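Long-range contact in ParA (Salmonella enterica subsp. enterica serovar Newport str. SL317, PDB 3EZF), which probably acts as the partition ATPase of a plasmid-partition system and, with ADP bound, as a DNA-binding regulator of transcription: residues Y104-F115 and A245-T255. Numbering follows the deposited sequence.
Sequences YRDIHKSPYVIF and ADDYDFIFIDT. With SO4 (sulfate ion), chain B.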
ATOM      1  N   TYR A 104      34.438   3.556  -6.224  1.00 50.13           N
ATOM      2  CA  TYR A 104      33.515   4.678  -6.221  1.00 49.83           C
ATOM      3  C   TYR A 104      33.772   5.635  -5.056  1.00 49.84           C
ATOM      4  O   TYR A 104      33.572   6.849  -5.170  1.00 49.84           O
ATOM      5  CB  TYR A 104      32.078   4.170  -6.186  1.00 47.62           C
ATOM      6  CG  TYR A 104      31.083   5.273  -6.417  1.00 52.77           C
ATOM      7  CD1 TYR A 104      30.628   6.058  -5.354  1.00 51.07           C
ATOM      8  CD2 TYR A 104      30.621   5.563  -7.705  1.00 50.99           C
ATOM      9  CE1 TYR A 104      29.744   7.106  -5.565  1.00 51.34           C
ATOM     10  CE2 TYR A 104      29.736   6.609  -7.927  1.00 51.85           C
ATOM     11  CZ  TYR A 104      29.298   7.378  -6.853  1.00 51.88           C
ATOM     12  OH  TYR A 104      28.433   8.433  -7.064  1.00 51.79           O
ATOM     13  N   ARG A 105      34.232   5.088  -3.940  1.00 49.28           N
ATOM     14  CA  ARG A 105      34.516   5.902  -2.763  1.00 49.10           C
ATOM     15  C   ARG A 105      35.828   6.695  -2.907  1.00 50.95           C
ATOM     16  O   ARG A 105      36.249   7.383  -1.986  1.00 47.74           O
ATOM     17  CB  ARG A 105      34.604   5.006  -1.525  1.00 45.45           C
ATOM     18  CG  ARG A 105      35.893   4.249  -1.447  1.00 39.60           C
ATOM     19  CD  ARG A 105      35.850   3.168  -0.406  1.00 43.58           C
ATOM     20  NE  ARG A 105      34.993   2.060  -0.812  1.00 48.26           N
ATOM     21  CZ  ARG A 105      34.945   0.899  -0.171  1.00 47.88           C
ATOM     22  NH1 ARG A 105      35.708   0.722   0.893  1.00 47.10           N
ATOM     23  NH2 ARG A 105      34.143  -0.076  -0.583  1.00 48.59           N
ATOM     24  N   ASP A 106      36.484   6.589  -4.056  1.00 54.77           N
ATOM     25  CA  ASP A 106      37.735   7.309  -4.274  1.00 54.63           C
ATOM     26  C   ASP A 106      37.523   8.525  -5.184  1.00 57.19           C
ATOM     27  O   ASP A 106      38.398   9.382  -5.316  1.00 56.95           O
ATOM     28  CB  ASP A 106      38.780   6.372  -4.895  1.00 55.54           C
ATOM     29  CG  ASP A 106      39.235   5.282  -3.938  1.00 56.40           C
ATOM     30  OD1 ASP A 106      39.129   4.090  -4.287  1.00 55.35           O
ATOM     31  OD2 ASP A 106      39.707   5.615  -2.833  1.00 61.12           O
ATOM     32  N   ILE A 107      36.353   8.600  -5.803  1.00 58.09           N
ATOM     33  CA  ILE A 107      36.042   9.696  -6.703  1.00 57.97           C
ATOM     34  C   ILE A 107      35.114  10.696  -6.053  1.00 60.95           C
ATOM     35  O   ILE A 107      35.322  11.909  -6.153  1.00 64.47           O
ATOM     36  CB  ILE A 107      35.348   9.177  -7.984  1.00 55.33           C
ATOM     37  CG1 ILE A 107      36.360   8.487  -8.885  1.00 47.89           C
ATOM     38  CG2 ILE A 107      34.651  10.320  -8.704  1.00 56.74           C
ATOM     39  CD1 ILE A 107      37.123   7.408  -8.195  1.00 55.51           C
ATOM     40  N   HIS A 108      34.092  10.181  -5.376  1.00 61.50           N
ATOM     41  CA  HIS A 108      33.084  11.029  -4.756  1.00 61.49           C
ATOM     42  C   HIS A 108      33.152  11.208  -3.246  1.00 63.06           C
ATOM     43  O   HIS A 108      33.433  10.256  -2.515  1.00 62.34           O
ATOM     44  CB  HIS A 108      31.711  10.482  -5.117  1.00 58.54           C
ATOM     45  CG  HIS A 108      31.500  10.312  -6.587  1.00 57.68           C
ATOM     46  ND1 HIS A 108      31.160  11.359  -7.423  1.00 55.97           N
ATOM     47  CD2 HIS A 108      31.583   9.218  -7.374  1.00 56.53           C
ATOM     48  CE1 HIS A 108      31.040  10.907  -8.658  1.00 54.68           C
ATOM     49  NE2 HIS A 108      31.289   9.612  -8.656  1.00 53.52           N
ATOM     50  N   LYS A 109      32.895  12.433  -2.780  1.00 66.41           N
ATOM     51  CA  LYS A 109      32.869  12.680  -1.343  1.00 70.71           C
ATOM     52  C   LYS A 109      31.709  11.824  -0.858  1.00 72.21           C
ATOM     53  O   LYS A 109      30.922  11.325  -1.677  1.00 72.48           O
ATOM     54  CB  LYS A 109      32.630  14.156  -1.021  1.00 72.75           C
ATOM     55  CG  LYS A 109      33.906  14.978  -1.034  1.00 78.55           C
ATOM     56  CD  LYS A 109      33.660  16.381  -0.522  1.00 81.68           C
ATOM     57  CE  LYS A 109      34.904  17.248  -0.677  1.00 85.04           C
ATOM     58  NZ  LYS A 109      34.636  18.650  -0.241  1.00 84.90           N
ATOM     59  N   SER A 110      31.524  11.682   0.467  1.00 72.48           N
ATOM     60  CA  SER A 110      30.525  10.693   0.851  1.00 67.74           C
ATOM     61  C   SER A 110      29.120  11.145   1.295  1.00 67.00           C
ATOM     62  O   SER A 110      28.902  12.183   1.905  1.00 64.19           O
ATOM     63  CB  SER A 110      31.135   9.761   1.877  1.00 70.27           C
ATOM     64  OG  SER A 110      31.403   8.489   1.314  1.00 70.18           O
ATOM     65  N   PRO A 111      28.178  10.231   0.895  1.00 66.03           N
ATOM     66  CA  PRO A 111      26.680  10.254   1.006  1.00 63.37           C
ATOM     67  C   PRO A 111      25.870  10.929  -0.107  1.00 59.95           C
ATOM     68  O   PRO A 111      25.524  12.095   0.004  1.00 64.67           O
ATOM     69  CB  PRO A 111      26.489  10.887   2.368  1.00 64.03           C
ATOM     70  CG  PRO A 111      27.298   9.858   3.044  1.00 64.52           C
ATOM     71  CD  PRO A 111      27.778   9.125   1.813  1.00 67.95           C
ATOM     72  N   TYR A 112      25.596  10.230  -1.157  1.00 47.25           N
ATOM     73  CA  TYR A 112      24.739  10.740  -2.190  1.00 44.50           C
ATOM     74  C   TYR A 112      23.357  10.196  -1.778  1.00 46.41           C
ATOM     75  O   TYR A 112      23.099   9.006  -1.902  1.00 40.13           O
ATOM     76  CB  TYR A 112      25.153  10.306  -3.620  1.00 39.29           C
ATOM     77  CG  TYR A 112      24.482  11.180  -4.621  1.00 35.58           C
ATOM     78  CD1 TYR A 112      23.446  10.712  -5.438  1.00 36.68           C
ATOM     79  CD2 TYR A 112      24.854  12.535  -4.726  1.00 34.15           C
ATOM     80  CE1 TYR A 112      22.782  11.589  -6.321  1.00 34.62           C
ATOM     81  CE2 TYR A 112      24.174  13.409  -5.584  1.00 35.97           C
ATOM     82  CZ  TYR A 112      23.142  12.927  -6.376  1.00 37.16           C
ATOM     83  OH  TYR A 112      22.471  13.789  -7.207  1.00 38.55           O
ATOM     84  N   VAL A 113      22.467  11.059  -1.283  1.00 43.48           N
ATOM     85  CA  VAL A 113      21.155  10.616  -0.820  1.00 41.34           C
ATOM     86  C   VAL A 113      20.059  10.693  -1.886  1.00 43.78           C
ATOM     87  O   VAL A 113      19.745  11.770  -2.408  1.00 41.17           O
ATOM     88  CB  VAL A 113      20.726  11.410   0.423  1.00 39.23           C
ATOM     89  CG1 VAL A 113      19.406  10.892   0.954  1.00 42.81           C
ATOM     90  CG2 VAL A 113      21.779  11.283   1.471  1.00 42.62           C
ATOM     91  N   ILE A 114      19.460   9.537  -2.170  1.00 42.41           N
ATOM     92  CA  ILE A 114      18.419   9.411  -3.181  1.00 38.26           C
ATOM     93  C   ILE A 114      17.018   9.194  -2.610  1.00 39.16           C
ATOM     94  O   ILE A 114      16.725   8.148  -2.048  1.00 46.51           O
ATOM     95  CB  ILE A 114      18.770   8.248  -4.108  1.00 39.92           C
ATOM     96  CG1 ILE A 114      20.076   8.570  -4.842  1.00 41.33           C
ATOM     97  CG2 ILE A 114      17.632   7.978  -5.059  1.00 37.42           C
ATOM     98  CD1 ILE A 114      21.080   7.436  -4.855  1.00 33.93           C
ATOM     99  N   PHE A 115      16.152  10.185  -2.760  1.00 39.38           N
ATOM    100  CA  PHE A 115      14.792  10.076  -2.258  1.00 40.85           C
ATOM    101  C   PHE A 115      13.953   9.390  -3.320  1.00 43.90           C
ATOM    102  O   PHE A 115      13.679   9.986  -4.360  1.00 47.74           O
ATOM    103  CB  PHE A 115      14.215  11.463  -1.978  1.00 40.58           C
ATOM    104  CG  PHE A 115      12.827  11.427  -1.422  1.00 46.25           C
ATOM    105  CD1 PHE A 115      12.610  11.472  -0.046  1.00 47.95           C
ATOM    106  CD2 PHE A 115      11.736  11.275  -2.269  1.00 47.06           C
ATOM    107  CE1 PHE A 115      11.318  11.356   0.476  1.00 48.41           C
ATOM    108  CE2 PHE A 115      10.446  11.157  -1.766  1.00 48.33           C
ATOM    109  CZ  PHE A 115      10.234  11.198  -0.391  1.00 49.33           C
ATOM    110  N   ALA A 245      27.712   8.861   7.304  1.00 50.61           N
ATOM    111  CA  ALA A 245      28.236   9.470   6.095  1.00 48.08           C
ATOM    112  C   ALA A 245      29.499   8.820   5.533  1.00 50.48           C
ATOM    113  O   ALA A 245      29.575   8.571   4.337  1.00 51.31           O
ATOM    114  CB  ALA A 245      28.477  10.963   6.339  1.00 46.45           C
ATOM    115  N   ASP A 246      30.498   8.544   6.368  1.00 52.29           N
ATOM    116  CA  ASP A 246      31.725   7.933   5.852  1.00 53.65           C
ATOM    117  C   ASP A 246      31.580   6.420   5.764  1.00 53.64           C
ATOM    118  O   ASP A 246      32.469   5.696   6.183  1.00 60.10           O
ATOM    119  CB  ASP A 246      32.911   8.270   6.758  1.00 53.08           C
ATOM    120  CG  ASP A 246      33.176   9.756   6.846  1.00 57.27           C
ATOM    121  OD1 ASP A 246      33.378  10.371   5.783  1.00 59.63           O
ATOM    122  OD2 ASP A 246      33.184  10.309   7.969  1.00 59.59           O
ATOM    123  N   ASP A 247      30.471   5.928   5.222  1.00 50.83           N
ATOM    124  CA  ASP A 247      30.275   4.481   5.163  1.00 49.62           C
ATOM    125  C   ASP A 247      29.448   4.000   3.979  1.00 51.53           C
ATOM    126  O   ASP A 247      29.396   2.794   3.690  1.00 47.20           O
ATOM    127  CB  ASP A 247      29.592   3.996   6.443  1.00 49.92           C
ATOM    128  CG  ASP A 247      30.415   4.257   7.679  1.00 53.77           C
ATOM    129  OD1 ASP A 247      31.466   3.607   7.849  1.00 49.33           O
ATOM    130  OD2 ASP A 247      30.009   5.123   8.483  1.00 62.42           O
ATOM    131  N   TYR A 248      28.793   4.929   3.295  1.00 47.54           N
ATOM    132  CA  TYR A 248      27.972   4.541   2.172  1.00 43.24           C
ATOM    133  C   TYR A 248      28.117   5.483   0.999  1.00 46.81           C
ATOM    134  O   TYR A 248      28.124   6.707   1.171  1.00 48.72           O
ATOM    135  CB  TYR A 248      26.525   4.467   2.629  1.00 42.40           C
ATOM    136  CG  TYR A 248      26.268   3.324   3.578  1.00 36.66           C
ATOM    137  CD1 TYR A 248      26.120   2.025   3.103  1.00 35.73           C
ATOM    138  CD2 TYR A 248      26.187   3.538   4.947  1.00 33.22           C
ATOM    139  CE1 TYR A 248      25.894   0.958   3.968  1.00 38.25           C
ATOM    140  CE2 TYR A 248      25.962   2.483   5.823  1.00 33.62           C
ATOM    141  CZ  TYR A 248      25.812   1.191   5.327  1.00 35.13           C
ATOM    142  OH  TYR A 248      25.550   0.133   6.166  1.00 29.99           O
ATOM    143  N   ASP A 249      28.238   4.904  -0.194  1.00 46.82           N
ATOM    144  CA  ASP A 249      28.380   5.682  -1.415  1.00 41.30           C
ATOM    145  C   ASP A 249      27.027   6.243  -1.786  1.00 36.32           C
ATOM    146  O   ASP A 249      26.903   7.392  -2.200  1.00 34.47           O
ATOM    147  CB  ASP A 249      28.903   4.793  -2.540  1.00 43.43           C
ATOM    148  CG  ASP A 249      30.292   4.266  -2.253  1.00 47.36           C
ATOM    149  OD1 ASP A 249      31.212   5.094  -2.093  1.00 51.71           O
ATOM    150  OD2 ASP A 249      30.471   3.032  -2.178  1.00 44.85           O
ATOM    151  N   PHE A 250      26.007   5.414  -1.606  1.00 41.28           N
ATOM    152  CA  PHE A 250      24.618   5.771  -1.917  1.00 42.87           C
ATOM    153  C   PHE A 250      23.720   5.486  -0.716  1.00 39.68           C
ATOM    154  O   PHE A 250      23.946   4.521   0.018  1.00 42.20           O
ATOM    155  CB  PHE A 250      24.106   4.939  -3.107  1.00 39.37           C
ATOM    156  CG  PHE A 250      24.762   5.265  -4.422  1.00 42.86           C
ATOM    157  CD1 PHE A 250      24.879   4.292  -5.402  1.00 41.24           C
ATOM    158  CD2 PHE A 250      25.236   6.547  -4.694  1.00 45.31           C
ATOM    159  CE1 PHE A 250      25.452   4.581  -6.623  1.00 35.63           C
ATOM    160  CE2 PHE A 250      25.815   6.849  -5.922  1.00 41.26           C
ATOM    161  CZ  PHE A 250      25.922   5.863  -6.886  1.00 38.98           C
ATOM    162  N   ILE A 251      22.709   6.325  -0.518  1.00 33.20           N
ATOM    163  CA  ILE A 251      21.753   6.130   0.568  1.00 35.69           C
ATOM    164  C   ILE A 251      20.350   6.409   0.028  1.00 36.12           C
ATOM    165  O   ILE A 251      20.026   7.550  -0.286  1.00 37.46           O
ATOM    166  CB  ILE A 251      22.034   7.071   1.779  1.00 37.86           C
ATOM    167  CG1 ILE A 251      23.339   6.673   2.473  1.00 30.97           C
ATOM    168  CG2 ILE A 251      20.873   7.015   2.769  1.00 35.88           C
ATOM    169  CD1 ILE A 251      23.623   7.483   3.714  1.00 30.36           C
ATOM    170  N   PHE A 252      19.521   5.371  -0.092  1.00 37.57           N
ATOM    171  CA  PHE A 252      18.160   5.549  -0.601  1.00 34.90           C
ATOM    172  C   PHE A 252      17.169   5.746   0.522  1.00 36.56           C
ATOM    173  O   PHE A 252      17.377   5.264   1.627  1.00 44.08           O
ATOM    174  CB  PHE A 252      17.708   4.346  -1.427  1.00 35.29           C
ATOM    175  CG  PHE A 252      18.357   4.253  -2.773  1.00 38.53           C
ATOM    176  CD1 PHE A 252      19.587   3.620  -2.930  1.00 38.22           C
ATOM    177  CD2 PHE A 252      17.749   4.820  -3.884  1.00 40.61           C
ATOM    178  CE1 PHE A 252      20.205   3.558  -4.164  1.00 38.24           C
ATOM    179  CE2 PHE A 252      18.362   4.765  -5.139  1.00 42.20           C
ATOM    180  CZ  PHE A 252      19.593   4.130  -5.274  1.00 42.11           C
ATOM    181  N   ILE A 253      16.082   6.447   0.234  1.00 36.67           N
ATOM    182  CA  ILE A 253      15.050   6.680   1.225  1.00 35.67           C
ATOM    183  C   ILE A 253      13.676   6.298   0.702  1.00 41.40           C
ATOM    184  O   ILE A 253      13.252   6.770  -0.356  1.00 41.75           O
ATOM    185  CB  ILE A 253      15.049   8.133   1.664  1.00 32.00           C
ATOM    186  CG1 ILE A 253      16.351   8.409   2.404  1.00 32.85           C
ATOM    187  CG2 ILE A 253      13.867   8.417   2.591  1.00 29.04           C
ATOM    188  CD1 ILE A 253      16.640   9.849   2.584  1.00 32.21           C
ATOM    189  N   ASP A 254      12.991   5.449   1.475  1.00 46.12           N
ATOM    190  CA  ASP A 254      11.659   4.922   1.164  1.00 47.27           C
ATOM    191  C   ASP A 254      10.547   5.423   2.077  1.00 48.64           C
ATOM    192  O   ASP A 254      10.651   5.280   3.293  1.00 47.37           O
ATOM    193  CB  ASP A 254      11.695   3.404   1.280  1.00 50.38           C
ATOM    194  CG  ASP A 254      11.593   2.723  -0.039  1.00 53.58           C
ATOM    195  OD1 ASP A 254      12.055   3.290  -1.048  1.00 60.36           O
ATOM    196  OD2 ASP A 254      11.059   1.605  -0.064  1.00 53.31           O
ATOM    197  N   THR A 255       9.481   5.985   1.495  1.00 53.41           N
ATOM    198  CA  THR A 255       8.334   6.462   2.279  1.00 55.39           C
ATOM    199  C   THR A 255       7.028   6.403   1.515  1.00 55.22           C
ATOM    200  O   THR A 255       7.024   6.527   0.292  1.00 57.92           O
ATOM    201  CB  THR A 255       8.454   7.913   2.714  1.00 53.02           C
ATOM    202  OG1 THR A 255       9.799   8.197   3.099  1.00 53.60           O
ATOM    203  CG2 THR A 255       7.525   8.157   3.898  1.00 57.55           C
TER
HETATM  204  S   SO4 B 599      32.442  14.548  -6.163  1.00153.11           S
HETATM  205  O1  SO4 B 599      33.668  15.359  -6.052  1.00152.96           O
HETATM  206  O2  SO4 B 599      31.430  15.281  -6.948  1.00152.71           O
HETATM  207  O3  SO4 B 599      31.913  14.265  -4.818  1.00151.19           O
HETATM  208  O4  SO4 B 599      32.761  13.284  -6.846  1.00152.09           O
HETATM  209  O   HOH W   1      30.943   8.112  -2.363  1.00 42.39           O
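Y104 swings CG away from its own backbone N (chi1 -170°), and F250 turns CG away from its carbonyl carbon (chi1 -68°); together these torsions bring the two rings together obliquely, centroids 5.0 Å apart and planes at 61°. D249 and Y104 run antiparallel past one another, D249 OD1 lying at the edge of the tyrosine ring, 3.5 Å from Y104 CD1. That carboxylate is well supplied: R148 forms a salt bridge with OD1, and a water within hydrogen-bonding distance of both may link the same oxygen to K109 O.

Further along, the segments run as parallel strands, Y112 to F115 beside F250 to I253. Y112 N reaches D249 O over a longish 3.3 Å. I251, level with V113, straddles it: its N donates to Y112 O, and its O receives I114 N at 2.8 Å; I253 N closes the ladder on I114 O. On the face shared with Y112 and F250, I114 and F252 extend alongside each other, I114 CD1 sitting over the F252 ring face in a CH-pi contact, 4.0 Å from its centroid. On the other face V113 CG1 meets I253 CD1 at 3.4 Å.

These are neighbouring central strands of the parallel P-loop NTPase sheet. Strand 149-153 lies on the far side of 250-254, and 272-277 on the far side of 112-116; helix 261-267 packs on F115 and T255, and helix 378-400 covers Y104, whose OH bonds to R399 and E396.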